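Local coordinates for protein glutathione synthetase-like effector 30 (Gpa-GSS30-apo) (Globodera pallida, PDB 5OET) that probably serves as a secreted effector of a plant-parasitic nematode, derived from glutathione synthetase, the ATP-dependent ligase that joins gamma-glutamylcysteine to glycine, at residues 223-226 and 227-230; 232-235 and 236-240; 264-267 and 268-272. All coordinates share one frame; numbering follows the deposited sequence.

Contacts 1 and 2 lie in series on helix 225-240, their centres about 15 Å apart, while contact 3 occupies the end of helix 259-270, which packs beside helix 225-240. Contact 3 meets both neighbours. Its centre is about 9 Å from that of contact 1, where Thr-227 OG1 and Gln-268 OE1 are joined at 2.9 Å, and about 14 Å from that of contact 2. There the joint is apolar: Leu-233 CD1 is 3.8 Å from Ile-265 CG2, and Tyr-234 CB is 3.8 Å from Leu-269 CD1. Part of each contact thus contributes to the interface between the two helices, and contact 3 also reaches the second subunit. The magnesium ligands His-406 and Glu-426 belong to none of them.

Contact 1 of 3, residues 223-226 and 227-230; sequences DQTD and TMAA
Thr-225 and Met-228 lie side by side because each sends a carbon branch anti to its own backbone nitrogen: CG2 in Thr-225, and CG in Met-228 (chi1 172°). A bend at chi3 of Met-228 then lays CE 3.8 Å from Thr-225 CG2. Asp-226 takes another rotamer, with CG between N and C (chi1 54°), which turns OD1 onto the following backbone. Thr-227 N donates to Asp-226 OD1 at 2.8 Å, bent at 134° and reaching the oxygen from above the carboxylate plane. This first turn of helix 225-240 is preceded by an Asx turn, Thr-225 N giving to Asp-223 OD2 at 3.2 Å. Thr-225 OG1 meets the syn lone pair of Asp-223 OD1 at 2.7 Å, so both carboxylate oxygens grip one residue. Gln-224 holds the N-cap position, and its O receives Met-228 N at 3.0 Å; Ala-229 and Ala-230 continue the ladder. Outside the turn, Asp-223 OD1 also accepts from His-498 N, and Thr-227 OG1 bonds to Gln-268. The helix start thus sits between helix 196-210 beside Asp-223, helix 259-270 beside Asp-226 and Ala-229, and strand 490-504 beside Met-228.

Contact 2 of 3, residues 232-235 and 236-240; sequences TLYQ and AWLEF
Leu-238 leans across the ring of Tyr-234 one turn back, its CD1 3.6 Å from Tyr-234 CE2 and its CG 4.2 Å above the ring plane, displaced toward the rim. The tyrosine holds CG anti to its backbone N (chi1 -179°), which sends the ring outward, beside Leu-238. This is the looser side of the contact, where Leu-238 is exposed and Tyr-234 is only partly buried. A bend at chi2 folds the exposed Glu-239 carboxylate back toward Gln-235; there Glu-239 OE2 comes within 3.7 Å of Gln-235 OE1, with the amide and carboxylate planes 30° apart. Gln-235 and Glu-239 belong to the last turns of helix 225-240, which in this eukaryotic glutathione synthetase fold lies between two mixed sheets. The tight part, formed by the buried Thr-232, Leu-233 and Ala-236, faces those sheets. Leu-233 and Ala-236 rest on Val-310 of one, while Ala-236 also meets Leu-482 of the other and Thr-232 touches Cys-480 of the Cys-164–Cys-480 disulfide. Gln-235 and Glu-239 lie at the margin of this part, against Leu-482. Along the backbone, Trp-237 N bonds to Leu-233 O at 2.8 Å and Leu-238 N to Tyr-234 O at 3.0 Å. Trp-237 turns its indole from the helix toward Ile-277, and its NE1 is hydrogen-bonded to Ala-245 O.

Contact 3 of 3, residues 264-267 and 268-272; sequences QITH and QLESI
The imidazole of His-267 has Glu-270 at its edge, OE2 lying near the ring plane 4.4 Å from His-267 CD2. Over one face is the backbone nitrogen of Gln-264, 4.1 Å above the plane and offset toward the rim, and Trp-57 of the second subunit forms an edge-to-face pair with the same ring. These groups ride on helix 259-270, the helix of a beta-alpha-beta unit that links the parallel strands 246-251 and 279-283. On its inner surface Thr-266 and Leu-269 pack against both strands, the hydroxyl of Thr-266 turning to Arg-263 O. Ile-265 and Leu-269 also meet helix 225-240, at Leu-233 and Tyr-234.

The carboxylate of Glu-270 is the second flat group. With CG anti to the carbonyl carbon (chi1 -71°) and the chain extended beyond it, the side chain runs back past Thr-266 O, which lies 3.3 Å from Glu-270 CG. Its terminal OE2 forms a salt bridge to Arg-206 of the second subunit, so this helix side belongs to the dimer interface. Glu-270 OE2 is 5.4 Å from His-267 NE2, and the same Arg-206 packs on the histidine as well.

Toward the helix end the backbone ladder is uneven. Gln-268 N is shared between two weak bonds, to Gln-264 O and Ile-265 O, but Leu-269 N bonds well to Ile-265 O at 3.0 Å and Glu-270 N to Thr-266 O at 3.1 Å. Ser-271 turns back on the last turn, where Ser-271 OG donates to Gln-268 O at 3.1 Å.

Contact 1 of 3, residues 223-226 and 227-230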
loop_
_atom_site.group_PDB
_atom_site.type_symbol
_atom_site.label_atom_id
_atom_site.label_comp_id
_atom_site.label_asym_id
_atom_site.label_seq_id
_atom_site.Cartn_x
_atom_site.Cartn_y
_atom_site.Cartn_z
ATOM N N ASP A 223 -15.370 -7.242 2.633
ATOM C CA ASP A 223 -15.163 -6.611 3.903
ATOM C C ASP A 223 -14.692 -5.161 3.715
ATOM O O ASP A 223 -13.690 -4.914 3.021
ATOM C CB ASP A 223 -14.102 -7.377 4.666
ATOM C CG ASP A 223 -13.841 -6.757 5.992
ATOM O OD1 ASP A 223 -14.654 -7.001 6.908
ATOM O OD2 ASP A 223 -12.865 -5.977 6.096
ATOM N N GLN A 224 -15.407 -4.218 4.324
ATOM C CA GLN A 224 -14.954 -2.829 4.397
ATOM C C GLN A 224 -14.846 -2.427 5.882
ATOM O O GLN A 224 -15.596 -1.597 6.375
ATOM C CB GLN A 224 -15.881 -1.891 3.609
ATOM C CG GLN A 224 -16.330 -2.381 2.232
ATOM C CD GLN A 224 -17.755 -2.931 2.227
ATOM O OE1 GLN A 224 -18.727 -2.185 2.448
ATOM N NE2 GLN A 224 -17.884 -4.256 1.994
ATOM N N THR A 225 -13.907 -3.042 6.591
ATOM C CA THR A 225 -13.757 -2.836 8.031
ATOM C C THR A 225 -13.009 -1.539 8.354
ATOM O O THR A 225 -13.253 -0.935 9.406
ATOM C CB THR A 225 -13.093 -4.057 8.700
ATOM O OG1 THR A 225 -14.035 -5.121 8.738
ATOM C CG2 THR A 225 -12.693 -3.781 10.125
ATOM N N ASP A 226 -12.101 -1.114 7.474
ATOM C CA ASP A 226 -11.517 0.245 7.602
ATOM C C ASP A 226 -12.607 1.326 7.538
ATOM O O ASP A 226 -12.632 2.230 8.368
ATOM C CB ASP A 226 -10.360 0.524 6.600
ATOM C CG ASP A 226 -10.723 0.267 5.134
ATOM O OD1 ASP A 226 -11.872 -0.164 4.816
ATOM O OD2 ASP A 226 -9.808 0.483 4.297
ATOM N N THR A 227 -13.522 1.180 6.585
ATOM C CA THR A 227 -14.695 2.036 6.470
ATOM C C THR A 227 -15.593 1.968 7.705
ATOM O O THR A 227 -16.058 2.994 8.179
ATOM C CB THR A 227 -15.503 1.647 5.216
ATOM O OG1 THR A 227 -14.695 1.907 4.069
ATOM C CG2 THR A 227 -16.827 2.412 5.095
ATOM N N MET A 228 -15.842 0.755 8.201
ATOM C CA MET A 228 -16.688 0.540 9.369
ATOM C C MET A 228 -16.236 1.390 10.547
ATOM O O MET A 228 -17.057 2.056 11.202
ATOM C CB MET A 228 -16.617 -0.928 9.793
ATOM C CG MET A 228 -17.309 -1.250 11.111
ATOM S SD MET A 228 -16.626 -2.660 11.987
ATOM C CE MET A 228 -15.042 -2.060 12.545
ATOM N N ALA A 229 -14.932 1.303 10.838
ATOM C CA ALA A 229 -14.311 2.060 11.918
ATOM C C ALA A 229 -14.456 3.573 11.672
ATOM O O ALA A 229 -14.875 4.304 12.555
ATOM C CB ALA A 229 -12.844 1.669 12.067
ATOM N N ALA A 230 -14.145 4.007 10.454
ATOM C CA ALA A 230 -14.319 5.390 10.044
ATOM C C ALA A 230 -15.747 5.882 10.251
ATOM O O ALA A 230 -15.947 6.929 10.861
ATOM C CB ALA A 230 -13.903 5.568 8.591
#

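Contact 2 of 3, residues 232-235 and 236-240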
loop_
_atom_site.group_PDB
_atom_site.type_symbol
_atom_site.label_atom_id
_atom_site.label_comp_id
_atom_site.label_asym_id
_atom_site.label_seq_id
_atom_site.Cartn_x
_atom_site.Cartn_y
_atom_site.Cartn_z
ATOM N N THR A 232 -18.003 4.885 12.236
ATOM C CA THR A 232 -18.353 4.920 13.655
ATOM C C THR A 232 -17.679 6.095 14.386
ATOM O O THR A 232 -18.285 6.714 15.268
ATOM C CB THR A 232 -17.984 3.577 14.332
ATOM O OG1 THR A 232 -18.616 2.503 13.629
ATOM C CG2 THR A 232 -18.440 3.545 15.776
ATOM N N LEU A 233 -16.420 6.383 14.040
ATOM C CA LEU A 233 -15.730 7.594 14.522
ATOM C C LEU A 233 -16.414 8.893 14.077
ATOM O O LEU A 233 -16.567 9.814 14.877
ATOM C CB LEU A 233 -14.260 7.618 14.071
ATOM C CG LEU A 233 -13.279 6.701 14.824
ATOM C CD1 LEU A 233 -11.994 6.551 14.018
ATOM C CD2 LEU A 233 -12.980 7.228 16.229
ATOM N N TYR A 234 -16.801 8.965 12.803
ATOM C CA TYR A 234 -17.579 10.091 12.286
ATOM C C TYR A 234 -18.883 10.305 13.069
ATOM O O TYR A 234 -19.209 11.434 13.424
ATOM C CB TYR A 234 -17.904 9.877 10.812
ATOM C CG TYR A 234 -18.693 11.007 10.170
ATOM C CD1 TYR A 234 -18.107 12.224 9.945
ATOM C CD2 TYR A 234 -20.014 10.841 9.765
ATOM C CE1 TYR A 234 -18.795 13.259 9.317
ATOM C CE2 TYR A 234 -20.718 11.881 9.184
ATOM C CZ TYR A 234 -20.099 13.084 8.964
ATOM O OH TYR A 234 -20.794 14.088 8.373
ATOM N N GLN A 235 -19.626 9.227 13.328
ATOM C CA GLN A 235 -20.847 9.322 14.119
ATOM C C GLN A 235 -20.549 9.733 15.562
ATOM O O GLN A 235 -21.331 10.454 16.134
ATOM C CB GLN A 235 -21.646 8.015 14.119
ATOM C CG GLN A 235 -22.231 7.622 12.779
ATOM C CD GLN A 235 -23.296 8.573 12.304
ATOM O OE1 GLN A 235 -24.195 8.947 13.049
ATOM N NE2 GLN A 235 -23.197 8.979 11.054
ATOM N N ALA A 236 -19.436 9.284 16.138
ATOM C CA ALA A 236 -19.030 9.738 17.478
ATOM C C ALA A 236 -18.705 11.237 17.510
ATOM O O ALA A 236 -19.143 11.967 18.410
ATOM C CB ALA A 236 -17.856 8.930 18.000
ATOM N N TRP A 237 -17.943 11.687 16.524
ATOM C CA TRP A 237 -17.630 13.097 16.370
ATOM C C TRP A 237 -18.914 13.921 16.303
ATOM O O TRP A 237 -19.051 14.905 17.014
ATOM C CB TRP A 237 -16.806 13.293 15.106
ATOM C CG TRP A 237 -16.314 14.660 14.911
ATOM C CD1 TRP A 237 -15.250 15.246 15.527
ATOM C CD2 TRP A 237 -16.856 15.634 14.023
ATOM N NE1 TRP A 237 -15.096 16.528 15.071
ATOM C CE2 TRP A 237 -16.067 16.787 14.140
ATOM C CE3 TRP A 237 -17.933 15.641 13.131
ATOM C CZ2 TRP A 237 -16.326 17.937 13.408
ATOM C CZ3 TRP A 237 -18.181 16.774 12.402
ATOM C CH2 TRP A 237 -17.384 17.910 12.543
ATOM N N LEU A 238 -19.867 13.495 15.475
ATOM C CA LEU A 238 -21.167 14.161 15.406
ATOM C C LEU A 238 -21.932 14.186 16.734
ATOM O O LEU A 238 -22.528 15.206 17.062
ATOM C CB LEU A 238 -22.053 13.532 14.335
ATOM C CG LEU A 238 -21.693 13.727 12.867
ATOM C CD1 LEU A 238 -22.674 12.933 12.005
ATOM C CD2 LEU A 238 -21.723 15.201 12.493
ATOM N N GLU A 239 -21.926 13.086 17.493
ATOM C CA GLU A 239 -22.604 13.077 18.800
ATOM C C GLU A 239 -21.973 14.050 19.805
ATOM O O GLU A 239 -22.641 14.514 20.707
ATOM C CB GLU A 239 -22.651 11.689 19.445
ATOM C CG GLU A 239 -23.185 10.509 18.622
ATOM C CD GLU A 239 -24.278 10.825 17.580
ATOM O OE1 GLU A 239 -25.349 11.401 17.938
ATOM O OE2 GLU A 239 -24.071 10.460 16.384
ATOM N N PHE A 240 -20.685 14.333 19.664
ATOM C CA PHE A 240 -20.017 15.339 20.497
ATOM C C PHE A 240 -20.460 16.771 20.130
ATOM O O PHE A 240 -20.597 17.622 21.003
ATOM C CB PHE A 240 -18.497 15.201 20.398
ATOM C CG PHE A 240 -17.753 15.986 21.428
ATOM C CD1 PHE A 240 -17.604 15.497 22.712
ATOM C CD2 PHE A 240 -17.208 17.230 21.113
ATOM C CE1 PHE A 240 -16.931 16.244 23.666
ATOM C CE2 PHE A 240 -16.523 17.972 22.071
ATOM C CZ PHE A 240 -16.384 17.483 23.344
#

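Contact 3 of 3, residues 264-267 and 268-272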
loop_
_atom_site.group_PDB
_atom_site.type_symbol
_atom_site.label_atom_id
_atom_site.label_comp_id
_atom_site.label_asym_id
_atom_site.label_seq_id
_atom_site.Cartn_x
_atom_site.Cartn_y
_atom_site.Cartn_z
ATOM N N GLN A 264 -4.799 4.257 8.108
ATOM C CA GLN A 264 -5.696 3.734 7.071
ATOM C C GLN A 264 -7.143 3.956 7.401
ATOM O O GLN A 264 -7.955 4.081 6.491
ATOM C CB GLN A 264 -5.430 2.235 6.808
ATOM C CG GLN A 264 -4.166 2.000 5.998
ATOM C CD GLN A 264 -3.580 0.619 6.137
ATOM O OE1 GLN A 264 -2.450 0.386 5.717
ATOM N NE2 GLN A 264 -4.336 -0.315 6.704
ATOM N N ILE A 265 -7.472 4.012 8.689
ATOM C CA ILE A 265 -8.827 4.393 9.107
ATOM C C ILE A 265 -9.099 5.815 8.646
ATOM O O ILE A 265 -10.165 6.069 8.091
ATOM C CB ILE A 265 -9.075 4.223 10.631
ATOM C CG1 ILE A 265 -9.089 2.744 10.985
ATOM C CG2 ILE A 265 -10.414 4.788 11.039
ATOM C CD1 ILE A 265 -8.801 2.441 12.428
ATOM N N THR A 266 -8.128 6.715 8.846
ATOM C CA THR A 266 -8.281 8.118 8.487
ATOM C C THR A 266 -8.367 8.319 6.987
ATOM O O THR A 266 -8.991 9.272 6.542
ATOM C CB THR A 266 -7.140 9.020 9.012
ATOM O OG1 THR A 266 -5.910 8.697 8.344
ATOM C CG2 THR A 266 -6.986 8.885 10.525
ATOM N N HIS A 267 -7.749 7.441 6.205
ATOM C CA HIS A 267 -7.859 7.544 4.741
ATOM C C HIS A 267 -9.305 7.277 4.333
ATOM O O HIS A 267 -9.792 7.888 3.396
ATOM C CB HIS A 267 -6.906 6.617 3.996
ATOM C CG HIS A 267 -5.474 6.768 4.395
ATOM N ND1 HIS A 267 -4.553 5.747 4.265
ATOM C CD2 HIS A 267 -4.809 7.804 4.954
ATOM C CE1 HIS A 267 -3.379 6.155 4.716
ATOM N NE2 HIS A 267 -3.510 7.397 5.145
ATOM N N GLN A 268 -9.998 6.406 5.062
ATOM C CA GLN A 268 -11.429 6.202 4.830
ATOM C C GLN A 268 -12.307 7.335 5.371
ATOM O O GLN A 268 -13.306 7.687 4.756
ATOM C CB GLN A 268 -11.889 4.850 5.383
ATOM C CG GLN A 268 -11.370 3.654 4.595
ATOM C CD GLN A 268 -11.772 3.706 3.138
ATOM O OE1 GLN A 268 -12.954 3.836 2.813
ATOM N NE2 GLN A 268 -10.787 3.650 2.250
ATOM N N LEU A 269 -11.948 7.884 6.524
ATOM C CA LEU A 269 -12.700 8.988 7.148
ATOM C C LEU A 269 -12.754 10.233 6.256
ATOM O O LEU A 269 -13.787 10.873 6.162
ATOM C CB LEU A 269 -12.092 9.339 8.502
ATOM C CG LEU A 269 -12.800 10.349 9.397
ATOM C CD1 LEU A 269 -14.216 9.906 9.718
ATOM C CD2 LEU A 269 -12.030 10.546 10.699
ATOM N N GLU A 270 -11.637 10.543 5.593
ATOM C CA GLU A 270 -11.555 11.623 4.595
ATOM C C GLU A 270 -12.551 11.510 3.449
ATOM O O GLU A 270 -13.171 12.480 3.069
ATOM C CB GLU A 270 -10.167 11.630 3.967
ATOM C CG GLU A 270 -9.064 12.116 4.889
ATOM C CD GLU A 270 -7.684 11.680 4.448
ATOM O OE1 GLU A 270 -7.507 11.318 3.265
ATOM O OE2 GLU A 270 -6.760 11.726 5.282
ATOM N N SER A 271 -12.673 10.329 2.869
ATOM C CA SER A 271 -13.540 10.127 1.712
ATOM C C SER A 271 -15.025 9.852 2.055
ATOM O O SER A 271 -15.813 9.632 1.151
ATOM C CB SER A 271 -12.984 8.976 0.883
ATOM O OG SER A 271 -13.066 7.773 1.628
ATOM N N ILE A 272 -15.402 9.833 3.335
ATOM C CA ILE A 272 -16.820 9.763 3.728
ATOM C C ILE A 272 -17.302 11.064 4.376
ATOM O O ILE A 272 -18.280 11.050 5.126
ATOM C CB ILE A 272 -17.141 8.527 4.634
ATOM C CG1 ILE A 272 -16.591 8.673 6.062
ATOM C CG2 ILE A 272 -16.626 7.237 3.997
ATOM C CD1 ILE A 272 -17.033 7.556 6.999
#